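Long-range contacts in purine nucleoside phosphorylase (Grouper iridovirus, PDB 3KHS), which probably catalyses the phosphorolysis of purine nucleosides to free base and ribose 1-phosphate, a step of purine salvage: residues Ser42-Tyr47 with Ser64-Ser69; Leu24-Gly29 with Cys75-Gly80; His88-Ala93 with Ala141-Gly146; Pro51-Gly56 with Thr94-Val99; Tyr121-Phe126 with Ser239-Ser244. All blocks are in the same frame, centred on the assembly; numbering follows the deposited sequence.

Contact 1 of 5, residues Ser42-Tyr47 with Ser64-Ser69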
# COMPACT_ATOMS: atom_id res chain seq x y z
N SER B 42 -25.20 -29.27 -15.43
CA SER B 42 -24.84 -28.35 -14.37
C SER B 42 -25.83 -28.05 -13.26
O SER B 42 -27.04 -27.96 -13.47
CB SER B 42 -24.39 -27.04 -15.00
OG SER B 42 -25.39 -26.54 -15.88
N ILE B 43 -25.26 -27.91 -12.07
CA ILE B 43 -26.00 -27.55 -10.89
C ILE B 43 -25.55 -26.11 -10.63
O ILE B 43 -24.36 -25.79 -10.77
CB ILE B 43 -25.61 -28.44 -9.70
CG1 ILE B 43 -25.99 -29.88 -10.02
CG2 ILE B 43 -26.31 -27.97 -8.43
CD1 ILE B 43 -27.45 -30.04 -10.41
N THR B 44 -26.48 -25.23 -10.29
CA THR B 44 -26.12 -23.85 -10.05
C THR B 44 -26.47 -23.40 -8.64
O THR B 44 -27.59 -23.65 -8.16
CB THR B 44 -26.82 -22.93 -11.06
OG1 THR B 44 -26.36 -23.26 -12.38
CG2 THR B 44 -26.51 -21.45 -10.75
N VAL B 45 -25.52 -22.75 -7.98
CA VAL B 45 -25.74 -22.27 -6.63
C VAL B 45 -25.39 -20.79 -6.54
O VAL B 45 -24.23 -20.42 -6.70
CB VAL B 45 -24.89 -23.07 -5.63
CG1 VAL B 45 -25.32 -22.76 -4.22
CG2 VAL B 45 -25.01 -24.57 -5.92
N ALA B 46 -26.39 -19.95 -6.28
CA ALA B 46 -26.18 -18.51 -6.17
C ALA B 46 -25.21 -18.25 -5.03
O ALA B 46 -25.25 -18.96 -4.01
CB ALA B 46 -27.48 -17.84 -5.88
N TYR B 47 -24.35 -17.24 -5.19
CA TYR B 47 -23.40 -16.91 -4.13
C TYR B 47 -24.15 -16.57 -2.82
O TYR B 47 -23.71 -16.90 -1.72
CB TYR B 47 -22.52 -15.70 -4.51
CG TYR B 47 -21.45 -15.99 -5.54
CD1 TYR B 47 -21.13 -17.30 -5.90
CD2 TYR B 47 -20.76 -14.94 -6.16
CE1 TYR B 47 -20.17 -17.57 -6.86
CE2 TYR B 47 -19.79 -15.20 -7.13
CZ TYR B 47 -19.50 -16.52 -7.48
OH TYR B 47 -18.54 -16.81 -8.44
N SER B 64 -22.92 -16.43 -9.22
CA SER B 64 -23.26 -17.82 -9.02
C SER B 64 -22.11 -18.76 -9.28
O SER B 64 -21.20 -18.47 -10.06
CB SER B 64 -24.45 -18.22 -9.90
OG SER B 64 -24.30 -17.72 -11.22
N LEU B 65 -22.16 -19.90 -8.61
CA LEU B 65 -21.15 -20.94 -8.72
C LEU B 65 -21.80 -22.06 -9.53
O LEU B 65 -22.90 -22.51 -9.20
CB LEU B 65 -20.79 -21.41 -7.31
CG LEU B 65 -19.44 -22.05 -7.00
CD1 LEU B 65 -18.34 -21.16 -7.53
CD2 LEU B 65 -19.30 -22.25 -5.48
N ILE B 66 -21.14 -22.51 -10.59
CA ILE B 66 -21.69 -23.55 -11.45
C ILE B 66 -20.86 -24.82 -11.42
O ILE B 66 -19.64 -24.78 -11.59
CB ILE B 66 -21.78 -23.04 -12.92
CG1 ILE B 66 -22.59 -21.75 -12.97
CG2 ILE B 66 -22.45 -24.07 -13.80
CD1 ILE B 66 -22.90 -21.30 -14.38
N PHE B 67 -21.52 -25.95 -11.20
CA PHE B 67 -20.82 -27.24 -11.19
C PHE B 67 -21.27 -28.04 -12.38
O PHE B 67 -22.47 -28.19 -12.60
CB PHE B 67 -21.10 -28.05 -9.93
CG PHE B 67 -20.70 -27.37 -8.68
CD1 PHE B 67 -21.51 -26.40 -8.12
CD2 PHE B 67 -19.49 -27.68 -8.07
CE1 PHE B 67 -21.12 -25.75 -6.97
CE2 PHE B 67 -19.09 -27.02 -6.91
CZ PHE B 67 -19.90 -26.06 -6.36
N GLY B 68 -20.30 -28.57 -13.13
CA GLY B 68 -20.64 -29.34 -14.30
C GLY B 68 -19.39 -29.79 -15.02
O GLY B 68 -18.28 -29.53 -14.58
N SER B 69 -19.58 -30.46 -16.15
CA SER B 69 -18.44 -30.96 -16.89
C SER B 69 -18.22 -30.26 -18.22
O SER B 69 -19.14 -29.70 -18.82
CB SER B 69 -18.61 -32.45 -17.18
OG SER B 69 -19.49 -32.61 -18.28

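Contact 2 of 5, residues Leu24-Gly29 with Cys75-Gly80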
# COMPACT_ATOMS: atom_id res chain seq x y z
N LEU B 24 -11.24 -29.24 -11.69
CA LEU B 24 -10.78 -28.02 -12.33
C LEU B 24 -11.69 -26.86 -11.98
O LEU B 24 -12.92 -26.98 -11.98
CB LEU B 24 -10.74 -28.16 -13.86
CG LEU B 24 -10.37 -26.82 -14.52
CD1 LEU B 24 -9.05 -26.94 -15.22
CD2 LEU B 24 -11.46 -26.41 -15.46
N GLY B 25 -11.09 -25.71 -11.69
CA GLY B 25 -11.88 -24.54 -11.36
C GLY B 25 -11.75 -23.41 -12.37
O GLY B 25 -10.72 -23.24 -13.01
N ILE B 26 -12.80 -22.61 -12.51
CA ILE B 26 -12.78 -21.49 -13.44
C ILE B 26 -13.33 -20.25 -12.75
O ILE B 26 -14.33 -20.33 -12.04
CB ILE B 26 -13.69 -21.74 -14.69
CG1 ILE B 26 -13.38 -23.10 -15.32
CG2 ILE B 26 -13.49 -20.60 -15.72
CD1 ILE B 26 -14.40 -23.51 -16.36
N VAL B 27 -12.68 -19.11 -12.96
CA VAL B 27 -13.12 -17.83 -12.39
C VAL B 27 -13.39 -16.94 -13.60
O VAL B 27 -12.46 -16.67 -14.37
CB VAL B 27 -12.01 -17.14 -11.55
CG1 VAL B 27 -12.57 -15.89 -10.84
CG2 VAL B 27 -11.44 -18.09 -10.55
N CYS B 28 -14.63 -16.51 -13.79
CA CYS B 28 -14.96 -15.64 -14.91
C CYS B 28 -14.80 -14.16 -14.56
O CYS B 28 -15.41 -13.66 -13.60
CB CYS B 28 -16.40 -15.85 -15.36
SG CYS B 28 -16.74 -17.53 -15.83
N GLY B 29 -13.99 -13.46 -15.34
CA GLY B 29 -13.78 -12.05 -15.10
C GLY B 29 -14.92 -11.20 -15.62
O GLY B 29 -16.00 -11.72 -15.91
N CYS B 75 -15.89 -29.65 -13.45
CA CYS B 75 -15.43 -28.31 -13.11
C CYS B 75 -16.40 -27.58 -12.19
O CYS B 75 -17.60 -27.93 -12.10
CB CYS B 75 -15.30 -27.45 -14.40
SG CYS B 75 -14.41 -28.12 -15.86
N VAL B 76 -15.86 -26.56 -11.54
CA VAL B 76 -16.63 -25.64 -10.70
C VAL B 76 -16.28 -24.30 -11.34
O VAL B 76 -15.10 -23.99 -11.53
CB VAL B 76 -16.22 -25.67 -9.19
CG1 VAL B 76 -14.77 -25.47 -9.04
CG2 VAL B 76 -16.96 -24.57 -8.45
N CYS B 77 -17.29 -23.51 -11.69
CA CYS B 77 -17.06 -22.22 -12.32
C CYS B 77 -17.67 -21.06 -11.56
O CYS B 77 -18.86 -21.07 -11.24
CB CYS B 77 -17.64 -22.23 -13.73
SG CYS B 77 -17.65 -20.61 -14.60
N MET B 78 -16.84 -20.06 -11.27
CA MET B 78 -17.26 -18.85 -10.59
C MET B 78 -17.74 -17.86 -11.64
O MET B 78 -16.97 -17.44 -12.50
CB MET B 78 -16.08 -18.22 -9.83
CG MET B 78 -15.82 -18.78 -8.39
SD MET B 78 -14.46 -18.00 -7.50
CE MET B 78 -15.20 -16.51 -6.87
N LYS B 79 -19.02 -17.50 -11.59
CA LYS B 79 -19.57 -16.51 -12.51
C LYS B 79 -19.58 -15.21 -11.71
O LYS B 79 -20.60 -14.84 -11.13
CB LYS B 79 -20.99 -16.89 -12.96
CG LYS B 79 -21.01 -17.88 -14.12
CD LYS B 79 -22.39 -18.08 -14.70
CE LYS B 79 -22.81 -16.92 -15.60
NZ LYS B 79 -23.98 -17.29 -16.47
N GLY B 80 -18.43 -14.54 -11.66
CA GLY B 80 -18.32 -13.30 -10.91
C GLY B 80 -17.30 -13.55 -9.83
O GLY B 80 -17.23 -14.66 -9.30

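Contact 3 of 5, residues His88-Ala93 with Ala141-Gly146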
# COMPACT_ATOMS: atom_id res chain seq x y z
N HIS B 88 -13.77 -5.54 0.23
CA HIS B 88 -13.36 -6.79 0.86
C HIS B 88 -11.87 -6.71 1.15
O HIS B 88 -11.17 -6.03 0.45
CB HIS B 88 -13.56 -7.98 -0.05
CG HIS B 88 -14.93 -8.08 -0.63
ND1 HIS B 88 -16.06 -8.21 0.14
CD2 HIS B 88 -15.35 -8.06 -1.92
CE1 HIS B 88 -17.12 -8.26 -0.65
NE2 HIS B 88 -16.72 -8.17 -1.90
N THR B 89 -11.42 -7.42 2.17
CA THR B 89 -10.02 -7.51 2.50
C THR B 89 -9.46 -8.51 1.50
O THR B 89 -10.20 -9.25 0.85
CB THR B 89 -9.82 -8.14 3.86
OG1 THR B 89 -10.50 -9.40 3.86
CG2 THR B 89 -10.40 -7.25 4.95
N ALA B 90 -8.15 -8.55 1.38
CA ALA B 90 -7.54 -9.46 0.43
C ALA B 90 -7.91 -10.90 0.75
O ALA B 90 -8.19 -11.70 -0.14
CB ALA B 90 -6.02 -9.28 0.42
N ALA B 91 -7.92 -11.22 2.04
CA ALA B 91 -8.26 -12.56 2.51
C ALA B 91 -9.71 -12.88 2.17
O ALA B 91 -10.03 -13.96 1.67
CB ALA B 91 -8.03 -12.68 4.03
N ARG B 92 -10.59 -11.94 2.45
CA ARG B 92 -12.00 -12.12 2.18
C ARG B 92 -12.27 -12.36 0.67
O ARG B 92 -12.98 -13.29 0.30
CB ARG B 92 -12.73 -10.88 2.65
CG ARG B 92 -14.17 -11.04 2.82
CD ARG B 92 -14.51 -11.47 4.23
NE ARG B 92 -15.90 -11.91 4.23
CZ ARG B 92 -16.27 -13.19 4.11
NH1 ARG B 92 -15.36 -14.17 4.01
NH2 ARG B 92 -17.56 -13.47 4.03
N ALA B 93 -11.69 -11.52 -0.19
CA ALA B 93 -11.94 -11.65 -1.63
C ALA B 93 -11.32 -12.90 -2.20
O ALA B 93 -11.64 -13.30 -3.31
CB ALA B 93 -11.37 -10.42 -2.41
N ALA B 141 -1.94 -5.27 2.11
CA ALA B 141 -3.18 -5.91 1.71
C ALA B 141 -2.82 -7.21 0.98
O ALA B 141 -3.17 -7.41 -0.18
CB ALA B 141 -4.03 -4.97 0.85
N ASN B 142 -2.10 -8.07 1.68
CA ASN B 142 -1.68 -9.36 1.17
C ASN B 142 -2.76 -10.38 1.58
O ASN B 142 -3.14 -10.45 2.74
CB ASN B 142 -0.33 -9.75 1.78
CG ASN B 142 0.28 -10.96 1.11
OD1 ASN B 142 -0.19 -12.09 1.31
ND2 ASN B 142 1.30 -10.74 0.28
N PRO B 143 -3.23 -11.18 0.64
CA PRO B 143 -4.28 -12.17 0.91
C PRO B 143 -3.94 -13.29 1.91
O PRO B 143 -4.82 -13.98 2.38
CB PRO B 143 -4.61 -12.69 -0.48
CG PRO B 143 -3.23 -12.77 -1.11
CD PRO B 143 -2.53 -11.49 -0.61
N LEU B 144 -2.67 -13.45 2.23
CA LEU B 144 -2.24 -14.46 3.17
C LEU B 144 -1.94 -13.83 4.51
O LEU B 144 -1.61 -14.52 5.47
CB LEU B 144 -0.97 -15.18 2.70
CG LEU B 144 -1.10 -15.90 1.37
CD1 LEU B 144 0.24 -16.47 0.98
CD2 LEU B 144 -2.15 -17.00 1.50
N THR B 145 -2.04 -12.51 4.60
CA THR B 145 -1.77 -11.89 5.89
C THR B 145 -2.68 -12.50 6.96
O THR B 145 -3.88 -12.69 6.73
CB THR B 145 -1.99 -10.36 5.86
OG1 THR B 145 -0.98 -9.76 5.03
CG2 THR B 145 -1.91 -9.78 7.28
N GLY B 146 -2.09 -12.82 8.11
CA GLY B 146 -2.82 -13.43 9.22
C GLY B 146 -2.20 -14.75 9.64
O GLY B 146 -1.10 -15.06 9.20

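Contact 4 of 5, residues Pro51-Gly56 with Thr94-Val99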
# COMPACT_ATOMS: atom_id res chain seq x y z
N PRO B 51 -22.86 -20.42 2.23
CA PRO B 51 -22.36 -20.13 3.57
C PRO B 51 -20.94 -19.56 3.53
O PRO B 51 -20.07 -20.11 2.87
CB PRO B 51 -22.38 -21.50 4.23
CG PRO B 51 -23.56 -22.16 3.61
CD PRO B 51 -23.51 -21.74 2.18
N ASN B 52 -20.71 -18.47 4.26
CA ASN B 52 -19.38 -17.85 4.34
C ASN B 52 -18.92 -17.05 3.12
O ASN B 52 -17.93 -16.35 3.20
CB ASN B 52 -18.31 -18.91 4.65
CG ASN B 52 -18.44 -19.51 6.04
OD1 ASN B 52 -18.63 -18.80 7.02
ND2 ASN B 52 -18.31 -20.83 6.12
N PHE B 53 -19.62 -17.17 1.99
CA PHE B 53 -19.24 -16.42 0.78
C PHE B 53 -19.52 -14.94 0.95
O PHE B 53 -20.58 -14.55 1.47
CB PHE B 53 -20.02 -16.92 -0.45
CG PHE B 53 -19.18 -17.61 -1.50
CD1 PHE B 53 -18.33 -18.65 -1.16
CD2 PHE B 53 -19.26 -17.23 -2.83
CE1 PHE B 53 -17.57 -19.31 -2.13
CE2 PHE B 53 -18.51 -17.88 -3.81
CZ PHE B 53 -17.66 -18.92 -3.46
N PRO B 54 -18.59 -14.09 0.53
CA PRO B 54 -18.84 -12.64 0.68
C PRO B 54 -20.03 -12.25 -0.20
O PRO B 54 -20.34 -12.95 -1.15
CB PRO B 54 -17.54 -12.01 0.19
CG PRO B 54 -16.50 -13.05 0.55
CD PRO B 54 -17.18 -14.36 0.16
N VAL B 55 -20.70 -11.16 0.14
CA VAL B 55 -21.83 -10.68 -0.65
C VAL B 55 -21.29 -9.64 -1.63
O VAL B 55 -20.24 -9.04 -1.37
CB VAL B 55 -22.90 -10.02 0.25
CG1 VAL B 55 -24.03 -9.49 -0.60
CG2 VAL B 55 -23.41 -11.01 1.25
N GLY B 56 -21.99 -9.41 -2.74
CA GLY B 56 -21.53 -8.43 -3.71
C GLY B 56 -22.57 -7.40 -4.10
O GLY B 56 -22.43 -6.70 -5.11
N THR B 94 -10.42 -13.52 -1.46
CA THR B 94 -9.79 -14.73 -1.96
C THR B 94 -10.30 -15.97 -1.23
O THR B 94 -9.69 -17.05 -1.30
CB THR B 94 -8.23 -14.67 -1.87
OG1 THR B 94 -7.83 -14.47 -0.51
CG2 THR B 94 -7.68 -13.57 -2.73
N PHE B 95 -11.42 -15.82 -0.53
CA PHE B 95 -12.02 -16.93 0.21
C PHE B 95 -12.49 -18.03 -0.75
O PHE B 95 -12.36 -19.21 -0.47
CB PHE B 95 -13.20 -16.44 1.07
CG PHE B 95 -13.89 -17.53 1.83
CD1 PHE B 95 -13.24 -18.18 2.87
CD2 PHE B 95 -15.16 -17.96 1.46
CE1 PHE B 95 -13.84 -19.25 3.55
CE2 PHE B 95 -15.77 -19.01 2.11
CZ PHE B 95 -15.11 -19.66 3.17
N PRO B 96 -13.05 -17.64 -1.91
CA PRO B 96 -13.50 -18.67 -2.85
C PRO B 96 -12.34 -19.56 -3.34
O PRO B 96 -12.55 -20.72 -3.68
CB PRO B 96 -14.16 -17.86 -3.97
CG PRO B 96 -14.67 -16.63 -3.25
CD PRO B 96 -13.49 -16.30 -2.33
N MET B 97 -11.12 -19.03 -3.37
CA MET B 97 -9.98 -19.85 -3.79
C MET B 97 -9.68 -20.90 -2.73
O MET B 97 -9.24 -22.02 -3.05
CB MET B 97 -8.69 -19.02 -3.99
CG MET B 97 -8.61 -18.27 -5.31
SD MET B 97 -8.80 -19.29 -6.76
CE MET B 97 -10.55 -18.99 -7.16
N ARG B 98 -9.88 -20.53 -1.46
CA ARG B 98 -9.64 -21.48 -0.39
C ARG B 98 -10.74 -22.55 -0.49
O ARG B 98 -10.48 -23.73 -0.29
CB ARG B 98 -9.65 -20.77 0.96
CG ARG B 98 -8.45 -19.85 1.15
CD ARG B 98 -8.38 -19.25 2.55
NE ARG B 98 -7.17 -18.43 2.75
CZ ARG B 98 -7.00 -17.19 2.28
NH1 ARG B 98 -7.96 -16.61 1.59
NH2 ARG B 98 -5.87 -16.53 2.49
N VAL B 99 -11.95 -22.13 -0.85
CA VAL B 99 -13.06 -23.07 -1.02
C VAL B 99 -12.72 -24.03 -2.18
O VAL B 99 -12.87 -25.25 -2.05
CB VAL B 99 -14.37 -22.29 -1.30
CG1 VAL B 99 -15.47 -23.22 -1.68
CG2 VAL B 99 -14.77 -21.49 -0.05

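Contact 5 of 5, residues Tyr121-Phe126 with Ser239-Ser244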
# COMPACT_ATOMS: atom_id res chain seq x y z
N TYR B 121 -0.28 -4.47 -28.01
CA TYR B 121 -1.57 -5.04 -27.69
C TYR B 121 -2.63 -4.17 -28.33
O TYR B 121 -2.43 -2.97 -28.50
CB TYR B 121 -1.82 -5.08 -26.16
CG TYR B 121 -0.97 -6.07 -25.37
CD1 TYR B 121 0.13 -6.70 -25.95
CD2 TYR B 121 -1.24 -6.34 -24.02
CE1 TYR B 121 0.94 -7.56 -25.23
CE2 TYR B 121 -0.42 -7.23 -23.27
CZ TYR B 121 0.68 -7.83 -23.89
OH TYR B 121 1.55 -8.64 -23.19
N ARG B 122 -3.75 -4.78 -28.67
CA ARG B 122 -4.88 -4.06 -29.26
C ARG B 122 -6.15 -4.48 -28.51
O ARG B 122 -6.24 -5.59 -27.98
CB ARG B 122 -5.11 -4.44 -30.73
CG ARG B 122 -3.93 -4.45 -31.65
CD ARG B 122 -4.45 -4.57 -33.08
NE ARG B 122 -3.39 -4.82 -34.05
CZ ARG B 122 -3.62 -5.06 -35.34
NH1 ARG B 122 -4.86 -5.06 -35.79
NH2 ARG B 122 -2.60 -5.30 -36.15
N PRO B 123 -7.14 -3.58 -28.47
CA PRO B 123 -8.36 -3.98 -27.78
C PRO B 123 -8.92 -5.24 -28.44
O PRO B 123 -9.03 -5.29 -29.66
CB PRO B 123 -9.28 -2.76 -27.94
CG PRO B 123 -8.55 -1.85 -28.88
CD PRO B 123 -7.11 -2.13 -28.68
N GLY B 124 -9.25 -6.24 -27.64
CA GLY B 124 -9.79 -7.48 -28.17
C GLY B 124 -8.80 -8.61 -28.03
O GLY B 124 -9.19 -9.78 -28.07
N ASP B 125 -7.52 -8.25 -27.87
CA ASP B 125 -6.46 -9.25 -27.73
C ASP B 125 -6.58 -10.01 -26.41
O ASP B 125 -7.30 -9.61 -25.50
CB ASP B 125 -5.08 -8.61 -27.77
CG ASP B 125 -4.68 -8.12 -29.14
OD1 ASP B 125 -5.50 -8.23 -30.09
OD2 ASP B 125 -3.54 -7.61 -29.27
N PHE B 126 -5.83 -11.11 -26.32
CA PHE B 126 -5.78 -11.92 -25.12
C PHE B 126 -4.34 -11.88 -24.62
O PHE B 126 -3.41 -11.93 -25.42
CB PHE B 126 -6.11 -13.38 -25.44
CG PHE B 126 -7.58 -13.66 -25.67
CD1 PHE B 126 -7.98 -14.87 -26.23
CD2 PHE B 126 -8.55 -12.74 -25.33
CE1 PHE B 126 -9.33 -15.16 -26.43
CE2 PHE B 126 -9.90 -13.03 -25.53
CZ PHE B 126 -10.28 -14.24 -26.08
N SER B 239 -9.32 -5.37 -22.87
CA SER B 239 -10.51 -4.63 -23.26
C SER B 239 -10.24 -3.22 -23.83
O SER B 239 -11.04 -2.71 -24.60
CB SER B 239 -11.48 -4.56 -22.08
OG SER B 239 -10.83 -4.13 -20.91
N ASN B 240 -9.12 -2.62 -23.45
CA ASN B 240 -8.76 -1.29 -23.93
C ASN B 240 -7.24 -1.22 -23.84
O ASN B 240 -6.62 -2.06 -23.18
CB ASN B 240 -9.39 -0.19 -23.04
CG ASN B 240 -8.71 -0.08 -21.67
OD1 ASN B 240 -9.07 -0.79 -20.70
ND2 ASN B 240 -7.70 0.79 -21.59
N VAL B 241 -6.66 -0.22 -24.49
CA VAL B 241 -5.23 -0.04 -24.51
C VAL B 241 -4.89 1.40 -24.24
O VAL B 241 -5.59 2.30 -24.66
CB VAL B 241 -4.61 -0.43 -25.88
CG1 VAL B 241 -3.14 -0.07 -25.89
CG2 VAL B 241 -4.76 -1.92 -26.12
N ILE B 242 -3.79 1.61 -23.53
CA ILE B 242 -3.34 2.92 -23.14
C ILE B 242 -2.34 3.40 -24.17
O ILE B 242 -1.46 2.64 -24.55
CB ILE B 242 -2.68 2.86 -21.76
CG1 ILE B 242 -3.73 2.56 -20.68
CG2 ILE B 242 -1.96 4.17 -21.46
CD1 ILE B 242 -4.19 1.11 -20.60
N ALA B 243 -2.48 4.64 -24.63
CA ALA B 243 -1.55 5.16 -25.63
C ALA B 243 -0.16 5.36 -25.02
O ALA B 243 0.03 5.26 -23.82
CB ALA B 243 -2.06 6.47 -26.20
N SER B 244 0.81 5.66 -25.88
CA SER B 244 2.17 5.87 -25.44
C SER B 244 2.33 6.97 -24.41
O SER B 244 3.20 6.88 -23.56
CB SER B 244 3.07 6.14 -26.65
OG SER B 244 2.53 7.16 -27.47

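Contact 1 of 5, residues Ser42-Tyr47 with Ser64-Ser69
Ser64 sits against one face of the Tyr47 ring: its backbone N stands 3.6 Å above the plane, over the centre of the ring. The ring is tethered at its far end, where Tyr47 OH hydrogen-bonds to Gly80 O. Ser64 also turns its CB to Thr44 CG2 at 3.9 Å, which Thr44 offers by holding that methyl anti to its own backbone N. Leu65 pairs through the main chain, its N donating to Val45 O and its O accepting from Val45 N. Leu65 CB lies in the plane of the Tyr47 ring, at its edge, 3.9 Å from CE1. The pairing is antiparallel, with strand 42-46 outermost beside strand 64-70 in the mixed sheet of this phosphorylase fold. Val45, Leu65 and Phe67 share one face of the sheet, and residues of helix 3-15 (Trp13 and Leu14) pack over it. On the other face comes Ile66, which lies side by side with Thr44, both pointing the same way, while its CG2 reaches Ser42 CB at 3.7 Å. Phe67 follows with a bond from its N to Ile43 O (2.9 Å). That oxygen also lies in plane at the edge of the Phe67 ring, 3.9 Å from CD1, so the ring and the amide of one residue meet the same acceptor. Farther out on the ring, CE1 meets Val45 CG2 at 4.2 Å. Phe67 O takes Ile43 N, and Ser42 CA approaches the same oxygen to 3.0 Å in a CA-H...O contact beside Gly68.

Contact 2 of 5, residues Leu24-Gly29 with Cys75-Gly80
Cys28 packs on Cys77 and Met78 of the neighbouring strand. Its CB lies 3.3 Å from Met78 O, the same oxygen that accepts the Cys28 N-H at 2.8 Å. Next along the side chain, SG stays as near this carbonyl, 3.3 Å from Met78 O, because chi1 (-57°) sets it beside its own backbone N. On its other contact SG meets the SG of Cys77 at 3.4 Å, much too far for a disulfide: two sulphurs simply touch. Cys77 in turn brings its CB to Ile26 CB. At the beginning of the pair the theme recurs, with Leu24 CD2 against Cys75 SG at 3.4 Å. Leu24, Ile26, Cys28, Cys75 and Cys77 thus line one face of the sheet. On the other face Val76 CG1 lies beside Gly25 CA at 3.8 Å, and Met78 CB rests near Val27 CA before its chain bends away to Pro96 and Phe100 of helix 95-102. Bonds run in turn from Val76 N to Leu24 O, Ile26 N to Val76 O and Met78 N to Ile26 O. This is the regular bonding of parallel strands in the buried core of the phosphorylase sheet, where 24-28 lies between 73-79 and 107-116 and leads into a glycine-rich turn that borders the phosphate pocket in related enzymes.

Contact 3 of 5, residues His88-Ala93 with Ala141-Gly146
Pro143 O accepts a hydrogen bond from Arg98 NH2 and lies against Ala91, 3.7 Å from its CA. The closest approach is made by a methyl. Ala90 directs its CB at the bend of the loop and lands 3.4 Å from Pro143 N, with Ala141 O at 3.5 Å and Pro143 CB at 3.8 Å. One methyl therefore touches a peptide, a carbonyl and a proline ring, and no hydrogen bond joins the two segments directly. Each side is instead shaped by bonds of its own. Thr89 is the N-cap of the short, weakly bonded helix 90-93: its OG1, set by chi1 of 55° between backbone N and carbonyl carbon, accepts from Arg92 N at 2.9 Å. Across the contact, the loop folds into a type I beta turn from Asn142 to Thr145, closed by Thr145 N donating to Asn142 O. Asn142 adds an Asx turn. Its OD1 takes the Leu144 N-H at 3.0 Å, in the plane of the amide and on a lone pair, which would fix the rotation of the whole amide group. The ND2 so directed hydrogen-bonds to Gly137 O and to Ser196 OG of a second subunit. Pro220, Ile223 and Val224 of helix 219-227 pack on Pro143. Leu144 and Thr145 likewise touch that second subunit, at its Pro195 and Leu84. The turn is thus a piece of the subunit interface, as expected in the three-chain assembly that is characteristic of this branch of the PNP/MTAP family.

Contact 4 of 5, residues Pro51-Gly56 with Thr94-Val99
Phe53 presents one ring face to Pro96, whose CG stands 4.2 Å from the ring centroid and 26° off the normal, a CH-pi contact. At the edge of the same ring, near its plane, Val99 CG2 lies 4.1 Å from CE1, while Phe95 CD2 approaches obliquely. The Phe95 ring receives Phe53 CD1 at its own edge; Asn52 CB (3.6 Å from CE2) and Pro54 CD come to it at a slant. Here a connection of the phosphorylase fold covers the N-terminal part of a helix: residues 51-56, from the link between strands 42-46 and 64-70, lie on the start of helix 95-102. Proline suits the first turn, since its nitrogen has no hydrogen to offer and none is needed there. Phe95 points its CB toward the loop and holds CG anti to the backbone N (chi1 179°). The carbonyl oxygen of Asn52 lies 3.6 Å from Phe95 CD2; that oxygen is also hydrogen-bonded to Arg92 NH2. The side chain of Asn52 bonds through ND2 to Glu9 and Thr10 of helix 3-15, and the Phe53 ring meets that of Tyr47. On the helix itself Thr94, the N-cap residue, makes no capping bond with its side chain; instead Thr94 OG1 accepts from Arg98 NH1 at 3.0 Å, 20° out of the guanidinium plane.

Contact 5 of 5, residues Tyr121-Phe126 with Ser239-Ser244
Val241 CG2 is the hub of this meeting: it lies 3.5 Å from Pro123 CD and equally 3.5 Å from Tyr121 O, with Arg122 C a little beyond. The methyl reaches this spot because it stands anti to its own carbonyl carbon, beside the backbone N, while CG1 takes the position anti to the backbone N and comes no nearer than 4.0 Å to Tyr121 O. The side chains of Pro123 and Val241 cross at about a right angle. A second touch joins Pro123 CB to Ser239 O at 3.8 Å. Outside this shell the proline is set by a type II beta turn from Arg122 to Asp125, closed by Asp125 N donating to Arg122 O at 3.0 Å. Gly124 holds the third place of the turn with a positive phi, the classic Pro-Gly pairing. Asp125 OD2 accepts from Arg122 N at 2.9 Å, from above the carboxylate plane. The same OD2 is hydrogen-bonded to His185 NE2, and the His185 ring stacks with that of Tyr121. Backbone bonds from Gly124 and Asp125 to Ile238 fasten the turn to strand 231-241. A Tris molecule, probably from the crystallisation liquor, lies near the Asn240 side chain. No hydrogen bond runs directly between residues 121-126 and 239-244 themselves, so the meeting rests on van der Waals contact, while the hydrogen bonds around it hold the turn in shape.

Contacts 1 and 2 form one continuous patch of the mixed sheet, their centres 9 Å apart: strands 64-70 and 73-79 are neighbours, and contact 1 is nested along the chain inside the loop closed by contact 2. Contact 4 crosses both in sequence and lies 13 to 14 Å from each, centre to centre, laying helix 95-102 and the 51-56 loop against the sheet through Phe53, Pro96 and Met97. Contact 3, its centre about 12 Å from that of contact 4, carries that layer on to the subunit interface. Contact 5 reaches the same sheet, its centre about 24 Å from that of contact 2, on the opposite side of the chain's centre from contact 4. All five thus bind distant sequence into one alpha/beta domain built on the mixed sheet.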